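Local structure of glycoside Hydrolase Family 43_12 (Metagenome, 7JVH) at residues Gln465-Tyr471 with Val547-Ala553; Pro112-Gly116 with Glu427-Ile431. The protein is a glycoside hydrolase of family 43, subfamily 12, from the capybara gut metagenome, and probably cleaves xylose- or arabinose-containing plant polysaccharides or their fragments. All coordinates share one frame; numbering follows the deposited sequence.

Contact 1 (Gln465-Tyr471 with Val547-Ala553)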
loop_
_atom_site.group_PDB
_atom_site.type_symbol
_atom_site.label_atom_id
_atom_site.label_comp_id
_atom_site.label_asym_id
_atom_site.label_seq_id
_atom_site.Cartn_x
_atom_site.Cartn_y
_atom_site.Cartn_z
ATOM N N GLN A 465 -7.234 -10.771 -3.596
ATOM C CA GLN A 465 -6.410 -10.630 -2.392
ATOM C C GLN A 465 -5.033 -11.245 -2.672
ATOM O O GLN A 465 -4.004 -10.568 -2.582
ATOM C CB GLN A 465 -7.098 -11.295 -1.204
ATOM C CG GLN A 465 -6.295 -11.413 0.091
ATOM C CD GLN A 465 -5.596 -10.120 0.515
ATOM O OE1 GLN A 465 -4.383 -10.122 0.636
ATOM N NE2 GLN A 465 -6.341 -9.028 0.728
ATOM N N ASN A 466 -5.028 -12.528 -3.035
ATOM C CA ASN A 466 -3.848 -13.186 -3.590
ATOM C C ASN A 466 -4.234 -14.235 -4.646
ATOM O O ASN A 466 -5.426 -14.487 -4.901
ATOM C CB ASN A 466 -2.929 -13.761 -2.482
ATOM C CG ASN A 466 -3.515 -14.935 -1.756
ATOM O OD1 ASN A 466 -3.998 -15.892 -2.362
ATOM N ND2 ASN A 466 -3.451 -14.882 -0.436
ATOM N N GLU A 467 -3.213 -14.832 -5.263
ATOM C CA GLU A 467 -3.384 -15.772 -6.363
ATOM C C GLU A 467 -4.364 -16.927 -6.055
ATOM O O GLU A 467 -4.912 -17.530 -6.967
ATOM C CB GLU A 467 -2.040 -16.345 -6.806
ATOM C CG GLU A 467 -1.241 -17.041 -5.688
ATOM C CD GLU A 467 -0.319 -16.123 -4.891
ATOM O OE1 GLU A 467 -0.184 -14.929 -5.207
ATOM O OE2 GLU A 467 0.315 -16.624 -3.967
ATOM N N ALA A 468 -4.574 -17.222 -4.770
ATOM C CA ALA A 468 -5.459 -18.298 -4.314
ATOM C C ALA A 468 -6.615 -17.787 -3.452
ATOM O O ALA A 468 -7.309 -18.562 -2.796
ATOM C CB ALA A 468 -4.654 -19.345 -3.541
ATOM N N CYS A 469 -6.811 -16.464 -3.462
ATOM C CA CYS A 469 -7.882 -15.794 -2.734
ATOM C C CYS A 469 -8.410 -14.705 -3.641
ATOM O O CYS A 469 -8.025 -13.530 -3.527
ATOM C CB CYS A 469 -7.343 -15.231 -1.418
ATOM S SG CYS A 469 -7.209 -16.481 -0.106
ATOM N N ASN A 470 -9.285 -15.111 -4.571
ATOM C CA ASN A 470 -9.841 -14.206 -5.561
ATOM C C ASN A 470 -11.187 -14.650 -6.108
ATOM O O ASN A 470 -11.541 -15.832 -6.028
ATOM C CB ASN A 470 -8.849 -13.987 -6.704
ATOM C CG ASN A 470 -8.453 -15.281 -7.408
ATOM O OD1 ASN A 470 -9.235 -15.856 -8.168
ATOM N ND2 ASN A 470 -7.217 -15.724 -7.181
ATOM N N TYR A 471 -11.939 -13.671 -6.631
ATOM C CA TYR A 471 -13.189 -13.881 -7.348
ATOM C C TYR A 471 -13.038 -13.307 -8.747
ATOM O O TYR A 471 -12.545 -12.197 -8.913
ATOM C CB TYR A 471 -14.339 -13.177 -6.644
ATOM C CG TYR A 471 -14.627 -13.675 -5.249
ATOM C CD1 TYR A 471 -14.742 -15.026 -4.988
ATOM C CD2 TYR A 471 -14.833 -12.788 -4.202
ATOM C CE1 TYR A 471 -15.011 -15.493 -3.708
ATOM C CE2 TYR A 471 -15.102 -13.248 -2.923
ATOM C CZ TYR A 471 -15.191 -14.607 -2.692
ATOM O OH TYR A 471 -15.482 -15.083 -1.438
ATOM N N VAL A 547 -12.993 -13.970 2.630
ATOM C CA VAL A 547 -12.034 -14.627 1.740
ATOM C C VAL A 547 -10.921 -13.691 1.213
ATOM O O VAL A 547 -9.787 -14.147 0.979
ATOM C CB VAL A 547 -12.758 -15.307 0.537
ATOM C CG1 VAL A 547 -11.777 -15.733 -0.546
ATOM C CG2 VAL A 547 -13.555 -16.532 0.989
ATOM N N LEU A 548 -11.240 -12.406 1.024
ATOM C CA LEU A 548 -10.290 -11.413 0.502
ATOM C C LEU A 548 -9.656 -10.539 1.595
ATOM O O LEU A 548 -8.976 -9.543 1.306
ATOM C CB LEU A 548 -10.959 -10.531 -0.560
ATOM C CG LEU A 548 -11.643 -11.301 -1.696
ATOM C CD1 LEU A 548 -12.234 -10.357 -2.738
ATOM C CD2 LEU A 548 -10.649 -12.262 -2.345
ATOM N N SER A 549 -9.863 -10.928 2.856
ATOM C CA SER A 549 -9.259 -10.256 3.984
ATOM C C SER A 549 -7.845 -10.768 4.280
ATOM O O SER A 549 -7.519 -11.962 4.093
ATOM C CB SER A 549 -10.120 -10.439 5.232
ATOM O OG SER A 549 -10.085 -11.783 5.700
ATOM N N THR A 550 -7.007 -9.840 4.750
ATOM C CA THR A 550 -5.764 -10.135 5.428
ATOM C C THR A 550 -5.964 -11.182 6.522
ATOM O O THR A 550 -5.162 -12.096 6.660
ATOM C CB THR A 550 -5.173 -8.846 5.991
ATOM O OG1 THR A 550 -4.635 -8.086 4.889
ATOM C CG2 THR A 550 -4.094 -9.125 7.026
ATOM N N ASN A 551 -7.049 -11.034 7.287
ATOM C CA ASN A 551 -7.369 -11.929 8.405
ATOM C C ASN A 551 -7.436 -13.378 7.984
ATOM O O ASN A 551 -6.982 -14.239 8.718
ATOM C CB ASN A 551 -8.699 -11.541 9.056
ATOM C CG ASN A 551 -8.738 -10.075 9.482
ATOM O OD1 ASN A 551 -8.824 -9.169 8.644
ATOM N ND2 ASN A 551 -8.652 -9.840 10.783
ATOM N N PHE A 552 -8.013 -13.633 6.798
ATOM C CA PHE A 552 -8.255 -14.979 6.304
ATOM C C PHE A 552 -7.057 -15.562 5.525
ATOM O O PHE A 552 -6.684 -16.704 5.742
ATOM C CB PHE A 552 -9.534 -14.996 5.466
ATOM C CG PHE A 552 -9.876 -16.341 4.893
ATOM C CD1 PHE A 552 -10.606 -17.269 5.628
ATOM C CD2 PHE A 552 -9.482 -16.675 3.617
ATOM C CE1 PHE A 552 -10.906 -18.507 5.099
ATOM C CE2 PHE A 552 -9.808 -17.916 3.070
ATOM C CZ PHE A 552 -10.520 -18.827 3.812
ATOM N N ALA A 553 -6.461 -14.754 4.641
ATOM C CA ALA A 553 -5.414 -15.170 3.731
ATOM C C ALA A 553 -3.997 -14.862 4.210
ATOM O O ALA A 553 -3.020 -15.254 3.575
ATOM C CB ALA A 553 -5.625 -14.472 2.407
HETATM O O HOH W 1 -2.982 -9.799 2.843
#
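A single side-chain amide, that of Q465, joins a bulged beta hairpin to the approach of a one-turn helix: its NE2 donates to the backbone O of L548 at 2.7 Å, the one direct hydrogen bond between 465-471 and 547-553. A classic beta bulge sets Q465 and N466 together against C469, whose O accepts from both their backbone N atoms, at the turn between strands 458-464 and 469-477 of the C-terminal concanavalin A-like domain. The donor sits 43° out of the L548 carbonyl plane, away from the lone pairs. With CG anti to the backbone N (chi1 172°) and a bend at chi2, the Q465 chain lays CB and CG along this carbonyl and brings the amide round to it. NE2 also donates to T557 O, while OE1 accepts from a water that lies 3.1 Å from T550 OG1. Replacing Q465 by alanine removes the amide and would probably leave the O atoms of L548 and T557 without this donor and break the water link to T550. On the L548 side chain, CD2 packs against C469 O and CD1 meets Y471 CD2 at 3.8 Å. V547 CB lies 3.4 Å from Y471 OH, which is hydrogen-bonded to D544 O. S549 N-caps the helix 550-553, its OG accepting from F552 N. C469 SG reaches A553 CB at 3.6 Å and meets the F552 ring at its edge, CE2 4.3 Å away.

Contact 2 (Pro112-Gly116 with Glu427-Ile431)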
loop_
_atom_site.group_PDB
_atom_site.type_symbol
_atom_site.label_atom_id
_atom_site.label_comp_id
_atom_site.label_asym_id
_atom_site.label_seq_id
_atom_site.Cartn_x
_atom_site.Cartn_y
_atom_site.Cartn_z
ATOM N N PRO A 112 9.265 -8.326 -9.898
ATOM C CA PRO A 112 8.571 -9.228 -8.986
ATOM C C PRO A 112 7.905 -10.447 -9.649
ATOM O O PRO A 112 6.972 -11.004 -9.074
ATOM C CB PRO A 112 7.522 -8.304 -8.356
ATOM C CG PRO A 112 7.247 -7.246 -9.399
ATOM C CD PRO A 112 8.383 -7.258 -10.395
ATOM N N THR A 113 8.419 -10.861 -10.813
ATOM C CA THR A 113 7.931 -12.023 -11.569
ATOM C C THR A 113 7.400 -13.153 -10.687
ATOM O O THR A 113 6.281 -13.576 -10.863
ATOM C CB THR A 113 9.045 -12.565 -12.479
ATOM O OG1 THR A 113 9.637 -11.478 -13.183
ATOM C CG2 THR A 113 8.523 -13.571 -13.482
ATOM N N THR A 114 8.224 -13.620 -9.739
ATOM C CA THR A 114 7.900 -14.743 -8.853
ATOM C C THR A 114 7.873 -14.375 -7.361
ATOM O O THR A 114 8.026 -15.241 -6.491
ATOM C CB THR A 114 8.860 -15.946 -9.069
ATOM O OG1 THR A 114 10.184 -15.603 -8.652
ATOM C CG2 THR A 114 8.903 -16.349 -10.511
ATOM N N CYS A 115 7.619 -13.093 -7.079
ATOM C CA CYS A 115 7.550 -12.556 -5.731
ATOM C C CYS A 115 6.346 -13.102 -4.973
ATOM O O CYS A 115 5.240 -13.162 -5.512
ATOM C CB CYS A 115 7.446 -11.042 -5.827
ATOM S SG CYS A 115 7.596 -10.105 -4.279
ATOM N N GLY A 116 6.562 -13.493 -3.715
ATOM C CA GLY A 116 5.494 -13.863 -2.819
ATOM C C GLY A 116 4.620 -12.648 -2.479
ATOM O O GLY A 116 5.115 -11.505 -2.326
ATOM N N GLU A 427 -1.433 -18.456 -10.257
ATOM C CA GLU A 427 -0.008 -18.677 -10.353
ATOM C C GLU A 427 0.791 -17.542 -9.769
ATOM O O GLU A 427 0.393 -16.389 -9.877
ATOM C CB GLU A 427 0.399 -18.863 -11.807
ATOM C CG GLU A 427 -0.113 -20.151 -12.419
ATOM C CD GLU A 427 0.331 -20.335 -13.845
ATOM O OE1 GLU A 427 1.542 -20.255 -14.123
ATOM O OE2 GLU A 427 -0.544 -20.569 -14.692
ATOM N N VAL A 428 1.950 -17.885 -9.172
ATOM C CA VAL A 428 2.914 -16.911 -8.689
ATOM C C VAL A 428 3.769 -16.512 -9.901
ATOM O O VAL A 428 4.922 -16.898 -10.050
ATOM C CB VAL A 428 3.750 -17.485 -7.534
ATOM C CG1 VAL A 428 4.780 -16.474 -7.032
ATOM C CG2 VAL A 428 2.822 -17.975 -6.421
ATOM N N GLN A 429 3.162 -15.700 -10.769
ATOM C CA GLN A 429 3.709 -15.311 -12.065
ATOM C C GLN A 429 3.065 -13.974 -12.405
ATOM O O GLN A 429 2.065 -13.606 -11.798
ATOM C CB GLN A 429 3.301 -16.342 -13.136
ATOM C CG GLN A 429 3.944 -17.716 -13.001
ATOM C CD GLN A 429 5.420 -17.678 -13.296
ATOM O OE1 GLN A 429 5.803 -17.268 -14.394
ATOM N NE2 GLN A 429 6.273 -18.117 -12.335
ATOM N N PRO A 430 3.604 -13.204 -13.374
ATOM C CA PRO A 430 2.900 -12.012 -13.860
ATOM C C PRO A 430 1.616 -12.416 -14.595
ATOM O O PRO A 430 1.658 -13.345 -15.384
ATOM C CB PRO A 430 3.910 -11.365 -14.823
ATOM C CG PRO A 430 4.884 -12.444 -15.162
ATOM C CD PRO A 430 4.905 -13.427 -14.024
ATOM N N ILE A 431 0.503 -11.735 -14.298
ATOM C CA ILE A 431 -0.785 -11.969 -14.962
ATOM C C ILE A 431 -1.269 -10.697 -15.668
ATOM O O ILE A 431 -0.963 -9.595 -15.239
ATOM C CB ILE A 431 -1.870 -12.500 -13.996
ATOM C CG1 ILE A 431 -2.094 -11.561 -12.816
ATOM C CG2 ILE A 431 -1.482 -13.868 -13.483
ATOM C CD1 ILE A 431 -3.203 -12.006 -11.887
#
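T113, V428 and T114 carry most of the surface buried here, and they meet the opposite loop through methyl groups and backbone oxygens. The CG2 methyl of T113 touches the P430 ring, 3.7 Å from CD; this methyl stands anti to the backbone N, while OG1 lies beside that N and is hydrogen-bonded to D111 OD1. The two side chains meet at a slant. The O of T113 lies 3.5 Å from P430 CD and also receives a CA-H...O contact from Q429, with the CA 3.3 Å away and an angle of 131° at the hydrogen. Both loops are sharply bent. P112 to C115 form a type I beta turn, closed by C115 N donating to P112 O, and an inverse gamma turn is built round V428. The turns bring a loop of the family 43 catalytic region against one of the concanavalin A-like region, so the contact is part of the junction between the two. V428 extends CG1 across it, 3.5 Å from T114 O and 3.7 Å from C115 O. R401 NE, from outside the two loops, donates a hydrogen bond to C115 O. T114 and Q429 run side by side in the same direction at the solvent-facing side of the contact, where T114 CG2 lies 3.7 Å from the amide nitrogen NE2 of Q429.

Overall arrangement
The two contacts have centres about 16 Å apart and come in series: both segments of contact 2 precede those of contact 1 in the chain. Contact 1 lies wholly within the C-terminal concanavalin A-like region, while contact 2 joins that region to the family 43 region. The loop 427-431 leads into strand 433-437, an outermost strand of the six-stranded sheet that also holds strands 458-464 and 469-477, whose turn belongs to contact 1. The two contacts also touch, as E467 packs on V428 CG2 and on the backbone of E427. R401 links them further, forming a salt bridge with E467 and a hydrogen bond with C115 O, which ties the hairpin turn to the interdomain surface.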